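Local coordinates for oxalate--CoA ligase (Arabidopsis thaliana, PDB 5IE2), which belongs to the ANL superfamily of AMP-binding enzymes and is seen here with adenosine-5'-triphosphate bound, at residues A[204-209]-A[254-259]; A[198-203]-A[282-287]. One frame throughout, in Å; residues are numbered along the deposited sequence.

Contacts 1 and 2 lie side by side, their centres 8 Å apart, and meet through one sheet in which strands 256-259 and 284-287 are parallel neighbours. Thr-255 O stands 2.7 Å from Arg-283 N, and Tyr-257 O stands 2.8 Å from Arg-286 N, both probable hydrogen bonds. Residues 198-203 run directly into 204-209, so a single stretch of chain leaving helix 184-198 supplies one half of each contact. Asp-204 OD2 of contact 1 forms a salt bridge with Arg-283 NH2 of contact 2, and Trp-256 packs on Phe-284. The bound ATP is near: about 8 Å from the side chain of Arg-286 and about 10 Å from that of Thr-258.

Contact 1: residues A[204-209]-A[254-259]; sequences DSTVIV and ATWYTA
Three hydroxyl or carbonyl oxygens knit the start of strand 205-207 to Thr-255 and Trp-256. Ser-205 O receives the amide of Thr-255 at 2.8 Å from N, nearly straight at 171° and on a lone pair in the carbonyl plane; a weak bond from Trp-256 N reaches the same oxygen. Thr-255 OG1, set in the crowded position between its own backbone N and carbonyl carbon, accepts from Ser-205 N at 3.1 Å. The same hydroxyl donates to Asp-204 OD1 at 2.7 Å, on the anti lone pair. Thr-206 has OG1 anti to its backbone N (chi1 -165°). From there OG1 donates to Trp-256 O at 2.7 Å, coming from above the carbonyl plane. The same side chain lays CB over one face of the indole, 3.8 Å from the centroid of the five-membered ring, a CH-pi contact.

Farther along, the strands diverge and water takes over. One molecule donates to Thr-206 OG1 and Val-207 O and accepts from Thr-258 N; another joins Val-209 N to Thr-258 O. Beside them Val-209 CG2 packs against Ala-259 CB at 3.8 Å.

Outside this shell, Asp-204 OD2 is hydrogen-bonded to Thr-201 N, which probably helps to hold the carboxylate in place, while Ser-205 OG bonds to Tyr-252 O. Strand 205-207 also pairs with strand 231-234, whereas strand 256-259 edges the sheet continued by 284-287. The two strands run 37° from parallel, and the contact thus joins the edge strands of two separate beta-sheets within the layered alpha/beta N-terminal region of an ANL-superfamily enzyme.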
loop_
_atom_site.group_PDB
_atom_site.type_symbol
_atom_site.label_atom_id
_atom_site.label_comp_id
_atom_site.label_asym_id
_atom_site.label_seq_id
_atom_site.Cartn_x
_atom_site.Cartn_y
_atom_site.Cartn_z
ATOM N N ASP A 204 -2.599 -19.956 4.891
ATOM C CA ASP A 204 -3.232 -18.851 4.163
ATOM C C ASP A 204 -2.686 -18.686 2.741
ATOM O O ASP A 204 -1.626 -19.195 2.375
ATOM C CB ASP A 204 -3.058 -17.509 4.935
ATOM C CG ASP A 204 -4.012 -17.437 6.158
ATOM O OD1 ASP A 204 -5.222 -17.617 5.935
ATOM O OD2 ASP A 204 -3.534 -17.326 7.328
ATOM N N SER A 205 -3.460 -17.964 1.933
ATOM C CA SER A 205 -3.171 -17.834 0.536
ATOM C C SER A 205 -3.857 -16.576 0.035
ATOM O O SER A 205 -4.996 -16.320 0.428
ATOM C CB SER A 205 -3.712 -19.063 -0.220
ATOM O OG SER A 205 -3.738 -18.805 -1.607
ATOM N N THR A 206 -3.191 -15.812 -0.829
ATOM C CA THR A 206 -3.827 -14.595 -1.369
ATOM C C THR A 206 -3.410 -14.325 -2.803
ATOM O O THR A 206 -2.425 -14.906 -3.318
ATOM C CB THR A 206 -3.514 -13.331 -0.486
ATOM O OG1 THR A 206 -4.426 -12.304 -0.858
ATOM C CG2 THR A 206 -2.095 -12.820 -0.717
ATOM N N VAL A 207 -4.176 -13.448 -3.474
ATOM C CA VAL A 207 -3.842 -12.982 -4.822
ATOM C C VAL A 207 -3.506 -11.499 -4.708
ATOM O O VAL A 207 -4.284 -10.764 -4.116
ATOM C CB VAL A 207 -5.024 -13.168 -5.812
ATOM C CG1 VAL A 207 -4.746 -12.449 -7.165
ATOM C CG2 VAL A 207 -5.308 -14.696 -6.001
ATOM N N ILE A 208 -2.365 -11.097 -5.250
ATOM C CA ILE A 208 -1.911 -9.691 -5.223
ATOM C C ILE A 208 -2.665 -8.880 -6.286
ATOM O O ILE A 208 -2.606 -9.205 -7.493
ATOM C CB ILE A 208 -0.397 -9.574 -5.503
ATOM C CG1 ILE A 208 0.405 -10.410 -4.498
ATOM C CG2 ILE A 208 0.029 -8.065 -5.507
ATOM C CD1 ILE A 208 0.300 -9.882 -3.076
ATOM N N VAL A 209 -3.345 -7.814 -5.842
ATOM C CA VAL A 209 -4.110 -6.972 -6.742
ATOM C C VAL A 209 -3.649 -5.511 -6.693
ATOM O O VAL A 209 -4.333 -4.615 -7.240
ATOM C CB VAL A 209 -5.638 -7.024 -6.430
ATOM C CG1 VAL A 209 -6.183 -8.507 -6.614
ATOM C CG2 VAL A 209 -5.960 -6.477 -5.000
ATOM N N ALA A 254 -7.301 -19.300 -2.160
ATOM C CA ALA A 254 -7.131 -18.063 -1.357
ATOM C C ALA A 254 -8.022 -18.059 -0.125
ATOM O O ALA A 254 -9.141 -18.603 -0.127
ATOM C CB ALA A 254 -7.449 -16.831 -2.174
ATOM N N THR A 255 -7.499 -17.421 0.930
ATOM C CA THR A 255 -8.206 -17.320 2.195
ATOM C C THR A 255 -8.436 -15.860 2.577
ATOM O O THR A 255 -9.130 -15.596 3.570
ATOM C CB THR A 255 -7.430 -17.991 3.345
ATOM O OG1 THR A 255 -6.131 -17.400 3.435
ATOM C CG2 THR A 255 -7.276 -19.531 3.101
ATOM N N TRP A 256 -7.810 -14.938 1.844
ATOM C CA TRP A 256 -8.025 -13.501 2.144
ATOM C C TRP A 256 -7.513 -12.690 0.956
ATOM O O TRP A 256 -6.786 -13.241 0.092
ATOM C CB TRP A 256 -7.261 -13.118 3.452
ATOM C CG TRP A 256 -5.780 -13.170 3.311
ATOM C CD1 TRP A 256 -5.001 -14.309 3.181
ATOM C CD2 TRP A 256 -4.875 -12.051 3.258
ATOM N NE1 TRP A 256 -3.671 -13.955 3.079
ATOM C CE2 TRP A 256 -3.556 -12.583 3.170
ATOM C CE3 TRP A 256 -5.052 -10.646 3.362
ATOM C CZ2 TRP A 256 -2.391 -11.753 3.146
ATOM C CZ3 TRP A 256 -3.893 -9.804 3.351
ATOM C CH2 TRP A 256 -2.580 -10.366 3.208
ATOM N N TYR A 257 -7.805 -11.372 0.928
ATOM C CA TYR A 257 -7.060 -10.460 0.070
ATOM C C TYR A 257 -7.104 -9.059 0.708
ATOM O O TYR A 257 -7.905 -8.800 1.631
ATOM C CB TYR A 257 -7.593 -10.413 -1.412
ATOM C CG TYR A 257 -8.874 -9.630 -1.647
ATOM C CD1 TYR A 257 -8.846 -8.311 -2.133
ATOM C CD2 TYR A 257 -10.116 -10.213 -1.404
ATOM C CE1 TYR A 257 -10.015 -7.588 -2.358
ATOM C CE2 TYR A 257 -11.287 -9.522 -1.629
ATOM C CZ TYR A 257 -11.237 -8.200 -2.125
ATOM O OH TYR A 257 -12.397 -7.498 -2.341
ATOM N N THR A 258 -6.229 -8.208 0.211
ATOM C CA THR A 258 -6.192 -6.823 0.675
ATOM C C THR A 258 -6.199 -5.919 -0.543
ATOM O O THR A 258 -5.566 -6.239 -1.595
ATOM C CB THR A 258 -4.944 -6.574 1.575
ATOM O OG1 THR A 258 -4.988 -5.238 2.081
ATOM C CG2 THR A 258 -3.627 -6.760 0.785
ATOM N N ALA A 259 -6.903 -4.784 -0.438
ATOM C CA ALA A 259 -6.956 -3.870 -1.562
ATOM C C ALA A 259 -7.274 -2.497 -1.040
ATOM O O ALA A 259 -7.576 -2.324 0.151
ATOM C CB ALA A 259 -7.996 -4.311 -2.603
HETATM O O HOH W 1 -4.140 -9.660 -1.529
HETATM O O HOH W 2 -3.195 -7.216 -2.903
#

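Contact 2: residues A[198-203]-A[282-287]; sequences YKLTES and LRFIRS
A Schellman motif closes helix 184-198 at Lys-199, which has positive phi; on either side of it in sequence, Tyr-198 and Leu-200 pack against residues 283-286, where strand 284-287 runs parallel to its neighbours 256-259 and 308-314. The side chains of Tyr-198 and Phe-284 cross at about a right angle, yet their rings lie nearly parallel, 19° between planes. They are slid so far apart, with centroids at 5.0 Å, that they barely overlap. Phe-284 CZ instead sits against Tyr-198 CB at 3.5 Å, while CE1 lies over one face of the tyrosine ring. Leu-200 CD2 approaches the Phe-284 ring at its edge.

Two arginines, Arg-283 and Arg-286, flank this aromatic pair. Arg-283, its chain bent at chi2 and chi3, turns the end of its guanidinium to the carbonyl of Tyr-198: NH1 and NH2 both donate to that O atom, each at 3.0 Å, and the oxygen lies in the guanidinium plane. Phe-284 CE2 rests over a face of the same group, towards its rim. With Asp-204 as its salt-bridge partner, the cation is shared between a carboxylate and a carbonyl at the helix's C-terminal end, where it would favourably meet the helix dipole.

Arg-286 is extended instead, with CG anti to the backbone N (chi1 -179°), and its guanidinium stands steeply to the tyrosine ring. Its NH1 reaches Thr-258 and His-319, and Ser-323 OG hydrogen-bonds to the tyrosine hydroxyl. Arg-286 NE donates to Tyr-198 OH at 2.7 Å, with the oxygen in the guanidinium plane.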
loop_
_atom_site.group_PDB
_atom_site.type_symbol
_atom_site.label_atom_id
_atom_site.label_comp_id
_atom_site.label_asym_id
_atom_site.label_seq_id
_atom_site.Cartn_x
_atom_site.Cartn_y
_atom_site.Cartn_z
ATOM N N TYR A 198 -3.718 -10.311 11.808
ATOM C CA TYR A 198 -4.614 -11.136 10.981
ATOM C C TYR A 198 -4.434 -12.626 11.252
ATOM O O TYR A 198 -5.060 -13.423 10.581
ATOM C CB TYR A 198 -4.424 -10.807 9.468
ATOM C CG TYR A 198 -4.652 -9.320 9.240
ATOM C CD1 TYR A 198 -5.854 -8.727 9.597
ATOM C CD2 TYR A 198 -3.640 -8.519 8.748
ATOM C CE1 TYR A 198 -6.046 -7.353 9.450
ATOM C CE2 TYR A 198 -3.821 -7.160 8.597
ATOM C CZ TYR A 198 -5.011 -6.600 8.944
ATOM O OH TYR A 198 -5.119 -5.241 8.815
ATOM N N LYS A 199 -3.575 -12.977 12.221
ATOM C CA LYS A 199 -3.209 -14.383 12.486
ATOM C C LYS A 199 -2.922 -15.124 11.205
ATOM O O LYS A 199 -3.483 -16.187 10.959
ATOM C CB LYS A 199 -4.318 -15.094 13.271
ATOM C CG LYS A 199 -4.549 -14.448 14.615
ATOM C CD LYS A 199 -5.600 -15.264 15.435
ATOM C CE LYS A 199 -5.909 -14.538 16.726
ATOM N NZ LYS A 199 -6.938 -15.365 17.447
ATOM N N LEU A 200 -2.040 -14.568 10.372
ATOM C CA LEU A 200 -1.626 -15.266 9.148
ATOM C C LEU A 200 -0.844 -16.507 9.545
ATOM O O LEU A 200 0.003 -16.434 10.462
ATOM C CB LEU A 200 -0.736 -14.371 8.256
ATOM C CG LEU A 200 -1.453 -13.096 7.726
ATOM C CD1 LEU A 200 -0.422 -12.306 6.870
ATOM C CD2 LEU A 200 -2.711 -13.412 6.897
ATOM N N THR A 201 -1.124 -17.624 8.882
ATOM C CA THR A 201 -0.355 -18.846 9.110
ATOM C C THR A 201 -0.023 -19.494 7.788
ATOM O O THR A 201 -0.394 -19.002 6.724
ATOM C CB THR A 201 -1.104 -19.872 9.976
ATOM O OG1 THR A 201 -2.187 -20.428 9.216
ATOM C CG2 THR A 201 -1.633 -19.222 11.257
ATOM N N GLU A 202 0.646 -20.647 7.853
ATOM C CA GLU A 202 1.121 -21.244 6.615
ATOM C C GLU A 202 -0.023 -21.787 5.761
ATOM O O GLU A 202 0.200 -22.142 4.591
ATOM C CB GLU A 202 2.135 -22.362 6.926
ATOM C CG GLU A 202 1.491 -23.567 7.662
ATOM C CD GLU A 202 1.423 -23.441 9.203
ATOM O OE1 GLU A 202 1.574 -22.337 9.787
ATOM O OE2 GLU A 202 1.212 -24.493 9.868
ATOM N N SER A 203 -1.248 -21.897 6.291
ATOM C CA SER A 203 -2.351 -22.341 5.432
ATOM C C SER A 203 -3.033 -21.192 4.672
ATOM O O SER A 203 -3.948 -21.425 3.867
ATOM C CB SER A 203 -3.404 -23.106 6.249
ATOM O OG SER A 203 -3.978 -22.262 7.227
ATOM N N LEU A 282 -13.761 -16.760 2.391
ATOM C CA LEU A 282 -12.501 -16.141 2.878
ATOM C C LEU A 282 -12.567 -15.937 4.394
ATOM O O LEU A 282 -13.655 -15.741 4.958
ATOM C CB LEU A 282 -12.302 -14.801 2.185
ATOM C CG LEU A 282 -12.286 -14.871 0.680
ATOM C CD1 LEU A 282 -12.131 -13.438 0.049
ATOM C CD2 LEU A 282 -11.163 -15.826 0.179
ATOM N N ARG A 283 -11.416 -15.964 5.051
ATOM C CA ARG A 283 -11.307 -15.609 6.444
ATOM C C ARG A 283 -11.641 -14.128 6.666
ATOM O O ARG A 283 -12.314 -13.775 7.635
ATOM C CB ARG A 283 -9.878 -15.885 6.974
ATOM C CG ARG A 283 -9.550 -17.316 7.208
ATOM C CD ARG A 283 -8.598 -17.431 8.466
ATOM N NE ARG A 283 -7.303 -16.887 8.197
ATOM C CZ ARG A 283 -6.727 -15.901 8.884
ATOM N NH1 ARG A 283 -7.332 -15.298 9.919
ATOM N NH2 ARG A 283 -5.513 -15.543 8.535
ATOM N N PHE A 284 -11.164 -13.277 5.776
ATOM C CA PHE A 284 -11.427 -11.832 5.873
ATOM C C PHE A 284 -11.050 -11.161 4.572
ATOM O O PHE A 284 -10.333 -11.715 3.722
ATOM C CB PHE A 284 -10.649 -11.162 7.051
ATOM C CG PHE A 284 -9.149 -11.183 6.871
ATOM C CD1 PHE A 284 -8.466 -10.105 6.312
ATOM C CD2 PHE A 284 -8.421 -12.304 7.241
ATOM C CE1 PHE A 284 -7.080 -10.148 6.163
ATOM C CE2 PHE A 284 -7.050 -12.349 7.103
ATOM C CZ PHE A 284 -6.369 -11.283 6.557
ATOM N N ILE A 285 -11.522 -9.934 4.425
ATOM C CA ILE A 285 -11.157 -9.086 3.305
ATOM C C ILE A 285 -10.608 -7.827 3.953
ATOM O O ILE A 285 -11.205 -7.348 4.890
ATOM C CB ILE A 285 -12.376 -8.762 2.403
ATOM C CG1 ILE A 285 -12.757 -10.029 1.592
ATOM C CG2 ILE A 285 -12.046 -7.563 1.422
ATOM C CD1 ILE A 285 -14.169 -9.848 0.891
ATOM N N ARG A 286 -9.467 -7.340 3.471
ATOM C CA ARG A 286 -8.863 -6.175 4.091
ATOM C C ARG A 286 -8.916 -4.941 3.182
ATOM O O ARG A 286 -8.816 -5.061 1.945
ATOM C CB ARG A 286 -7.412 -6.532 4.473
ATOM C CG ARG A 286 -6.649 -5.366 5.176
ATOM C CD ARG A 286 -5.232 -5.879 5.465
ATOM N NE ARG A 286 -4.433 -4.873 6.184
ATOM C CZ ARG A 286 -3.504 -4.084 5.637
ATOM N NH1 ARG A 286 -3.230 -4.094 4.318
ATOM N NH2 ARG A 286 -2.830 -3.253 6.434
ATOM N N SER A 287 -9.076 -3.747 3.804
ATOM C CA SER A 287 -9.011 -2.503 3.059
ATOM C C SER A 287 -8.039 -1.554 3.756
ATOM O O SER A 287 -7.983 -1.573 4.955
ATOM C CB SER A 287 -10.424 -1.871 2.969
ATOM O OG SER A 287 -10.423 -0.655 2.199
#